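Long-range contacts in Lmo0547 protein (Listeria monocytogenes, PDB 4R9N), which probably regulates transcription by binding specific DNA sequences in response to a carbohydrate ligand held by its sugar-binding domain: residues Pro82-Gly86 with Lys112-Ala118; Lys126-Ser130 with Thr202-Gly206; Glu30-Leu34 with Ala222-Gln226. All coordinates share one frame; numbering follows the deposited sequence. Where two conformers were deposited one is given.

Interaction 1. Residues Pro82-Gly86 with Lys112-Ala118; sequences PLIGG and KYLYAPA
Leu114 lays its side chain across the backbone of the loop that leaves strand 79-82. Its first torsion (chi1 -165°) sets CG anti to the backbone N, and the second (chi2 38°) turns the CD2 branch onto the peptide joining Ile84 to Gly85, with Leu114 CD2 3.5 Å from Ile84 C. Lower on the same side chain, Leu114 CB rests 3.9 Å from CG of the Pro82 ring. That ring touches a polar group as well, since Pro82 CD lies 3.1 Å from the carbonyl O of Lys112. Pro82 is therefore set against both side chain and backbone of the facing segment, while helix 133-143 packs on Leu114 through Val138 and Leu139.

Farther along, the two segments come together almost backbone to backbone. Gly85 and Ala118 have their CA atoms 4.1 Å apart, an approach made possible by the absence of a side chain at Gly85, whose CA lies 3.4 Å from Ala116 O. Beside this, the methyl CB of Ala118 meets Ile84 CG1 at 3.8 Å. One hydrogen bond joins the segments: in one of the two deposited conformers of Gly86, N donates to Ala116 O at 2.7 Å, so it carries that caveat. The donor lies in the carbonyl plane, and the N-H...O angle of 142° shows a moderately bent bond. Just before this acceptor, an inverse gamma turn centred on Tyr115, closed weakly by Ala116 N to Leu114 O, kinks the chain, and Asn97 of helix 96-107 ties the parts further by bonding Leu114 N and Gly86 O.

The segments belong to loops following parallel neighbours, strands 79-82 (which Pro82 closes) and 110-111. They meet at the C-terminal edge of the sheet, where Rossmann-like domains commonly build ligand sites.

Interaction 2. Residues Lys126-Ser130 with Thr202-Gly206; sequences KTDLS and THVIG
Aliphatic packing between Lys126 and Ile205 forms much of this contact. The two side chains run antiparallel alongside one another, methylene to methylene: Lys126 CD is 3.9 Å from Ile205 CG1. The far end of the isoleucine continues to the next helical turn, where Ile205 CD1 meets Leu129 CB at 4.0 Å, the leucine lying roughly perpendicular to it. Ile205 reaches the helix because CG1 stands anti to its own carbonyl carbon (chi1 -59°), beside the backbone N.

Polar contacts are few and soft. In Lys126 the bend at chi2 helps bring Lys126 CE to 3.4 Å from Val204 O, and that at chi4 turns NZ toward Thr202 O. Lys126 NZ to Thr202 O, 3.4 Å, is a weak hydrogen bond. Within helix 123-131, Ser130 OG gives a weak bond of 3.2 Å to Lys126 O, the carbonyl that also accepts the helical bond from Ser130 N.

The firmer polar ties run beside the contact. His203 bonds Thr123 OG1, at the start of the same helix, through NE2 and the backbone O of Glu199 through ND1.

Chemically, then, the contact between the two segments is largely hydrocarbon with one weak polar bond, while His203 and Thr123 tie helix and loop just outside it; the partial negative charge of the nearby backbone carbonyls would be expected to stabilise the lysine ammonium modestly.

Interaction 3. Residues Glu30-Leu34 with Ala222-Gln226; sequences EEEAL and ANGLQ
Asn223 reaches out from the loop after strand 217-221 to the first turn of helix 30-49. Asn223 CB starts against an apolar neighbour, with Leu34 CD1 4.1 Å away. From there CG stands anti to the backbone N (chi1 -170°), which points the amide at the helix. At the tip, Asn223 ND2 finds the carbonyl O of Glu30 at 3.0 Å. The N-H...O angle of 122° makes this a weak hydrogen bond, and it shares its acceptor: Glu30 O also takes the helical bond from Leu34 N, likewise 3.0 Å long. Two carbons of the helix crowd Asn223 ND2, Glu30 CG at 3.4 Å and Leu34 CB at 3.7 Å, so the nitrogen lodges between side chains spaced one turn apart.

Glu30 runs past Asn223 in the opposite direction. Its chain is extended beyond CG, and its carboxylate plane is turned 88° from the amide plane. Glu30 CD comes 3.6 Å from Gly224 CA, where the lack of a side chain lets the acid lie close to the backbone. The reach is completed by a water, which donates to Glu30 OE1 at 2.6 Å and accepts from Leu225 N at 2.9 Å. Helix and loop are thus joined by one direct weak bond and one water bridge, both involving Glu30.

Around the contact, helix 61-69 meets Leu34 through Thr62 and Lys65. Helix 247-253 offers Arg248 to Ala33, and Met249 and Tyr252 to Leu225, and so touches both segments. Asn223 and its neighbours bridge strand 217-221, with 242-246 and 147-151 beside it in the parallel sheet, to helix 228-236, while passing against the N-terminal turn of helix 30-49.

Overall arrangement
Interactions 1 and 2 form one continuous region, their centres about 11 Å apart, and the backbone of Ile205 in interaction 2 probably bonds to both loops of interaction 1, through Gly85 and Ala118. Interaction 3 lies on the opposite side of the chain's centre, its own centre about 27 Å from that of interaction 1 and about 32 Å from that of interaction 2. Along the sequence it encloses both, and interaction 1 closes before interaction 2 opens. The parallel sheet relates interactions 1 and 3, through strands 79-82, 110-111 and 217-221; interaction 2 joins helix 123-131 to the loop after helix 199-202. The contacts thus lie in two separate regions of the putative sugar-binding domain.

Interaction 1. Residues Pro82-Gly86 with Lys112-Ala118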
loop_
_atom_site.group_PDB
_atom_site.type_symbol
_atom_site.label_atom_id
_atom_site.label_comp_id
_atom_site.label_asym_id
_atom_site.label_seq_id
_atom_site.Cartn_x
_atom_site.Cartn_y
_atom_site.Cartn_z
ATOM N N PRO A 82 1.337 -11.759 0.661
ATOM C CA PRO A 82 0.498 -10.713 1.288
ATOM C C PRO A 82 1.268 -10.110 2.453
ATOM O O PRO A 82 2.006 -10.852 3.178
ATOM C CB PRO A 82 -0.757 -11.511 1.764
ATOM C CG PRO A 82 -0.308 -12.875 1.869
ATOM C CD PRO A 82 0.796 -13.102 0.872
ATOM N N LEU A 83 1.180 -8.796 2.596
ATOM C CA LEU A 83 1.956 -8.101 3.598
ATOM C C LEU A 83 1.102 -7.821 4.865
ATOM O O LEU A 83 1.588 -7.164 5.786
ATOM C CB LEU A 83 2.499 -6.818 3.056
ATOM C CG LEU A 83 3.473 -7.015 1.915
ATOM C CD1 LEU A 83 3.902 -5.678 1.347
ATOM C CD2 LEU A 83 4.647 -7.852 2.281
ATOM N N ILE A 84 -0.163 -8.263 4.861
ATOM C CA ILE A 84 -1.072 -7.968 5.989
ATOM C C ILE A 84 -2.090 -9.101 6.016
ATOM O O ILE A 84 -2.414 -9.637 4.974
ATOM C CB ILE A 84 -1.771 -6.609 5.850
ATOM C CG1 ILE A 84 -2.644 -6.376 7.088
ATOM C CG2 ILE A 84 -2.571 -6.442 4.572
ATOM C CD1 ILE A 84 -2.796 -4.975 7.386
ATOM N N GLY A 85 -2.541 -9.501 7.195
ATOM C CA GLY A 85 -3.530 -10.583 7.319
ATOM C C GLY A 85 -4.954 -10.148 6.914
ATOM O O GLY A 85 -5.161 -9.052 6.527
ATOM N N GLY A 86 -5.905 -11.057 7.144
ATOM C CA GLY A 86 -7.360 -10.803 7.042
ATOM C C GLY A 86 -7.988 -11.812 6.083
ATOM O O GLY A 86 -7.391 -12.056 5.021
ATOM N N LYS A 112 1.742 -17.063 -1.351
ATOM C CA LYS A 112 1.603 -17.540 -0.010
ATOM C C LYS A 112 0.343 -16.928 0.563
ATOM O O LYS A 112 -0.168 -15.971 0.057
ATOM C CB LYS A 112 2.850 -17.179 0.834
ATOM C CG LYS A 112 4.138 -17.899 0.390
ATOM C CD LYS A 112 3.941 -19.417 0.414
ATOM C CE LYS A 112 5.234 -20.189 0.649
ATOM N NZ LYS A 112 6.249 -19.683 -0.304
ATOM N N TYR A 113 -0.193 -17.540 1.607
ATOM C CA TYR A 113 -1.432 -17.081 2.274
ATOM C C TYR A 113 -1.032 -16.702 3.686
ATOM O O TYR A 113 -0.252 -17.426 4.302
ATOM C CB TYR A 113 -2.435 -18.255 2.309
ATOM C CG TYR A 113 -3.879 -17.864 2.579
ATOM C CD1 TYR A 113 -4.696 -17.392 1.557
ATOM C CD2 TYR A 113 -4.445 -17.997 3.874
ATOM C CE1 TYR A 113 -6.028 -17.057 1.818
ATOM C CE2 TYR A 113 -5.760 -17.639 4.130
ATOM C CZ TYR A 113 -6.523 -17.161 3.080
ATOM O OH TYR A 113 -7.770 -16.730 3.294
ATOM N N LEU A 114 -1.569 -15.623 4.207
ATOM C CA LEU A 114 -1.275 -15.230 5.559
ATOM C C LEU A 114 -2.459 -15.740 6.367
ATOM O O LEU A 114 -3.476 -15.174 6.347
ATOM C CB LEU A 114 -1.032 -13.715 5.620
ATOM C CG LEU A 114 -0.384 -13.132 6.821
ATOM C CD1 LEU A 114 0.743 -14.013 7.395
ATOM C CD2 LEU A 114 0.139 -11.748 6.520
ATOM N N TYR A 115 -2.270 -16.884 7.020
ATOM C CA TYR A 115 -3.309 -17.556 7.790
ATOM C C TYR A 115 -3.647 -16.811 9.146
ATOM O O TYR A 115 -3.361 -17.376 10.243
ATOM C CB TYR A 115 -2.848 -19.039 7.981
ATOM C CG TYR A 115 -2.814 -19.897 6.665
ATOM C CD1 TYR A 115 -3.938 -20.023 5.862
ATOM C CD2 TYR A 115 -1.686 -20.579 6.259
ATOM C CE1 TYR A 115 -3.930 -20.773 4.687
ATOM C CE2 TYR A 115 -1.663 -21.339 5.065
ATOM C CZ TYR A 115 -2.790 -21.423 4.278
ATOM O OH TYR A 115 -2.821 -22.151 3.083
ATOM N N ALA A 116 -4.208 -15.574 9.098
ATOM C CA ALA A 116 -4.393 -14.753 10.340
ATOM C C ALA A 116 -5.206 -13.507 10.067
ATOM O O ALA A 116 -5.239 -13.043 8.915
ATOM C CB ALA A 116 -3.038 -14.375 10.926
ATOM N N PRO A 117 -5.874 -12.955 11.091
ATOM C CA PRO A 117 -6.566 -11.653 10.923
ATOM C C PRO A 117 -5.579 -10.468 10.849
ATOM O O PRO A 117 -4.467 -10.576 11.361
ATOM C CB PRO A 117 -7.401 -11.511 12.214
ATOM C CG PRO A 117 -7.178 -12.712 12.993
ATOM C CD PRO A 117 -5.956 -13.418 12.498
ATOM N N ALA A 118 -5.967 -9.338 10.251
ATOM C CA ALA A 118 -5.094 -8.179 10.264
ATOM C C ALA A 118 -4.879 -7.557 11.637
ATOM O O ALA A 118 -3.788 -7.050 11.945
ATOM C CB ALA A 118 -5.672 -7.102 9.343
#

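Interaction 2. Residues Lys126-Ser130 with Thr202-Gly206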
loop_
_atom_site.group_PDB
_atom_site.type_symbol
_atom_site.label_atom_id
_atom_site.label_comp_id
_atom_site.label_asym_id
_atom_site.label_seq_id
_atom_site.Cartn_x
_atom_site.Cartn_y
_atom_site.Cartn_z
ATOM N N LYS A 126 -2.815 -12.293 19.777
ATOM C CA LYS A 126 -1.961 -11.651 18.765
ATOM C C LYS A 126 -0.600 -12.308 18.882
ATOM O O LYS A 126 0.000 -12.737 17.894
ATOM C CB LYS A 126 -1.916 -10.116 18.980
ATOM C CG LYS A 126 -0.614 -9.343 18.576
ATOM C CD LYS A 126 -0.278 -9.471 17.116
ATOM C CE LYS A 126 0.521 -8.314 16.531
ATOM N NZ LYS A 126 1.919 -8.150 16.987
ATOM N N THR A 127 -0.142 -12.428 20.113
ATOM C CA THR A 127 1.174 -12.991 20.369
ATOM C C THR A 127 1.323 -14.449 19.960
ATOM O O THR A 127 2.332 -14.783 19.354
ATOM C CB THR A 127 1.550 -12.848 21.848
ATOM O OG1 THR A 127 1.358 -11.483 22.262
ATOM C CG2 THR A 127 2.999 -13.276 22.060
ATOM N N ASP A 128 0.356 -15.310 20.304
ATOM C CA ASP A 128 0.337 -16.708 19.844
ATOM C C ASP A 128 0.359 -16.874 18.309
ATOM O O ASP A 128 1.051 -17.733 17.770
ATOM C CB ASP A 128 -0.943 -17.401 20.316
ATOM C CG ASP A 128 -0.944 -17.697 21.779
ATOM O OD1 ASP A 128 0.088 -17.402 22.434
ATOM O OD2 ASP A 128 -1.979 -18.229 22.280
ATOM N N LEU A 129 -0.464 -16.084 17.623
ATOM C CA LEU A 129 -0.539 -16.142 16.171
ATOM C C LEU A 129 0.770 -15.679 15.558
ATOM O O LEU A 129 1.311 -16.335 14.672
ATOM C CB LEU A 129 -1.666 -15.243 15.639
ATOM C CG LEU A 129 -3.078 -15.759 15.882
ATOM C CD1 LEU A 129 -4.102 -14.649 15.730
ATOM C CD2 LEU A 129 -3.385 -16.837 14.876
ATOM N N SER A 130 1.252 -14.518 15.987
ATOM C CA SER A 130 2.506 -14.006 15.465
ATOM C C SER A 130 3.621 -15.058 15.540
ATOM O O SER A 130 4.476 -15.103 14.642
ATOM C CB SER A 130 2.916 -12.720 16.189
ATOM O OG SER A 130 2.108 -11.641 15.742
ATOM N N THR A 202 0.410 -1.920 17.523
ATOM C CA THR A 202 1.040 -3.077 18.118
ATOM C C THR A 202 0.187 -4.345 18.000
ATOM O O THR A 202 0.596 -5.432 18.465
ATOM C CB THR A 202 1.343 -2.834 19.614
ATOM O OG1 THR A 202 0.116 -2.582 20.289
ATOM C CG2 THR A 202 2.314 -1.667 19.797
ATOM N N HIS A 203 -1.023 -4.243 17.462
ATOM C CA HIS A 203 -1.922 -5.371 17.341
ATOM C C HIS A 203 -2.181 -5.802 15.881
ATOM O O HIS A 203 -3.032 -6.624 15.587
ATOM C CB HIS A 203 -3.212 -5.081 18.121
ATOM C CG HIS A 203 -3.010 -5.101 19.619
ATOM N ND1 HIS A 203 -2.369 -4.078 20.303
ATOM C CD2 HIS A 203 -3.298 -6.032 20.544
ATOM C CE1 HIS A 203 -2.292 -4.385 21.594
ATOM N NE2 HIS A 203 -2.888 -5.543 21.772
ATOM N N VAL A 204 -1.404 -5.266 14.940
ATOM C CA VAL A 204 -1.592 -5.585 13.545
ATOM C C VAL A 204 -0.651 -6.746 13.155
ATOM O O VAL A 204 0.541 -6.721 13.490
ATOM C CB VAL A 204 -1.304 -4.328 12.687
ATOM C CG1 VAL A 204 -1.225 -4.691 11.201
ATOM C CG2 VAL A 204 -2.408 -3.297 12.870
ATOM N N ILE A 205 -1.178 -7.725 12.426
ATOM C CA ILE A 205 -0.356 -8.795 11.890
ATOM C C ILE A 205 -0.049 -8.429 10.448
ATOM O O ILE A 205 -0.869 -8.578 9.577
ATOM C CB ILE A 205 -1.059 -10.165 11.997
ATOM C CG1 ILE A 205 -1.376 -10.452 13.502
ATOM C CG2 ILE A 205 -0.146 -11.252 11.412
ATOM C CD1 ILE A 205 -2.007 -11.763 13.798
ATOM N N GLY A 206 1.175 -7.967 10.209
ATOM C CA GLY A 206 1.638 -7.626 8.890
ATOM C C GLY A 206 2.942 -6.846 9.050
ATOM O O GLY A 206 3.391 -6.557 10.168
#

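Interaction 3. Residues Glu30-Leu34 with Ala222-Gln226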
loop_
_atom_site.group_PDB
_atom_site.type_symbol
_atom_site.label_atom_id
_atom_site.label_comp_id
_atom_site.label_asym_id
_atom_site.label_seq_id
_atom_site.Cartn_x
_atom_site.Cartn_y
_atom_site.Cartn_z
ATOM N N GLU A 30 -12.886 12.498 -9.404
ATOM C CA GLU A 30 -11.914 11.765 -8.600
ATOM C C GLU A 30 -12.072 10.246 -8.812
ATOM O O GLU A 30 -11.075 9.550 -8.955
ATOM C CB GLU A 30 -12.064 12.075 -7.116
ATOM C CG GLU A 30 -10.900 11.604 -6.267
ATOM C CD GLU A 30 -11.169 11.812 -4.777
ATOM O OE1 GLU A 30 -11.184 12.996 -4.335
ATOM O OE2 GLU A 30 -11.380 10.802 -4.064
ATOM N N GLU A 31 -13.320 9.768 -8.841
ATOM C CA GLU A 31 -13.664 8.347 -8.997
ATOM C C GLU A 31 -13.255 7.829 -10.375
ATOM O O GLU A 31 -12.751 6.723 -10.541
ATOM C CB GLU A 31 -15.187 8.140 -8.834
ATOM C CG GLU A 31 -15.848 8.834 -7.644
ATOM C CD GLU A 31 -17.248 8.309 -7.369
ATOM O OE1 GLU A 31 -17.658 8.293 -6.184
ATOM O OE2 GLU A 31 -17.939 7.916 -8.336
ATOM N N GLU A 32 -13.511 8.624 -11.395
ATOM C CA GLU A 32 -13.109 8.210 -12.768
ATOM C C GLU A 32 -11.532 8.197 -12.933
ATOM O O GLU A 32 -10.942 7.325 -13.601
ATOM C CB GLU A 32 -13.731 9.137 -13.802
ATOM C CG GLU A 32 -15.260 9.194 -13.698
ATOM C CD GLU A 32 -15.879 10.398 -14.382
ATOM O OE1 GLU A 32 -15.223 11.458 -14.489
ATOM O OE2 GLU A 32 -17.032 10.248 -14.829
ATOM N N ALA A 33 -10.894 9.174 -12.316
ATOM C CA ALA A 33 -9.439 9.246 -12.284
ATOM C C ALA A 33 -8.839 8.006 -11.575
ATOM O O ALA A 33 -7.838 7.442 -12.032
ATOM C CB ALA A 33 -9.029 10.517 -11.582
ATOM N N LEU A 34 -9.445 7.591 -10.455
ATOM C CA LEU A 34 -8.972 6.389 -9.739
ATOM C C LEU A 34 -8.977 5.149 -10.604
ATOM O O LEU A 34 -7.981 4.395 -10.560
ATOM C CB LEU A 34 -9.791 6.146 -8.471
ATOM C CG LEU A 34 -9.488 4.899 -7.657
ATOM C CD1 LEU A 34 -8.078 4.929 -7.180
ATOM C CD2 LEU A 34 -10.424 4.837 -6.439
ATOM N N ALA A 222 -1.802 6.242 -5.063
ATOM C CA ALA A 222 -2.722 7.051 -4.243
ATOM C C ALA A 222 -3.562 7.965 -5.106
ATOM O O ALA A 222 -3.099 8.480 -6.110
ATOM C CB ALA A 222 -1.961 7.891 -3.234
ATOM N N ASN A 223 -4.782 8.238 -4.659
ATOM C CA ASN A 223 -5.586 9.246 -5.340
ATOM C C ASN A 223 -6.445 9.999 -4.351
ATOM O O ASN A 223 -6.864 9.427 -3.320
ATOM C CB ASN A 223 -6.494 8.588 -6.369
ATOM C CG ASN A 223 -7.180 9.605 -7.288
ATOM O OD1 ASN A 223 -6.544 10.518 -7.843
ATOM N ND2 ASN A 223 -8.483 9.463 -7.428
ATOM N N GLY A 224 -6.760 11.252 -4.689
ATOM C CA GLY A 224 -7.711 12.026 -3.912
ATOM C C GLY A 224 -7.008 13.020 -3.044
ATOM O O GLY A 224 -6.099 12.711 -2.270
ATOM N N LEU A 225 -7.440 14.255 -3.154
ATOM C CA LEU A 225 -6.674 15.336 -2.562
ATOM C C LEU A 225 -6.698 15.295 -1.011
ATOM O O LEU A 225 -5.741 15.733 -0.376
ATOM C CB LEU A 225 -7.108 16.672 -3.220
ATOM C CG LEU A 225 -6.890 16.667 -4.787
ATOM C CD1 LEU A 225 -7.581 17.833 -5.479
ATOM C CD2 LEU A 225 -5.429 16.658 -5.254
ATOM N N GLN A 226 -7.728 14.686 -0.404
ATOM C CA GLN A 226 -7.776 14.451 1.046
ATOM C C GLN A 226 -6.577 13.627 1.537
ATOM O O GLN A 226 -6.260 13.612 2.726
ATOM C CB GLN A 226 -9.080 13.721 1.450
ATOM C CG GLN A 226 -10.338 14.602 1.467
ATOM C CD GLN A 226 -11.605 13.860 1.908
ATOM O OE1 GLN A 226 -11.566 12.682 2.270
ATOM N NE2 GLN A 226 -12.735 14.557 1.879
HETATM O O HOH W 1 -9.408 14.719 -5.237
#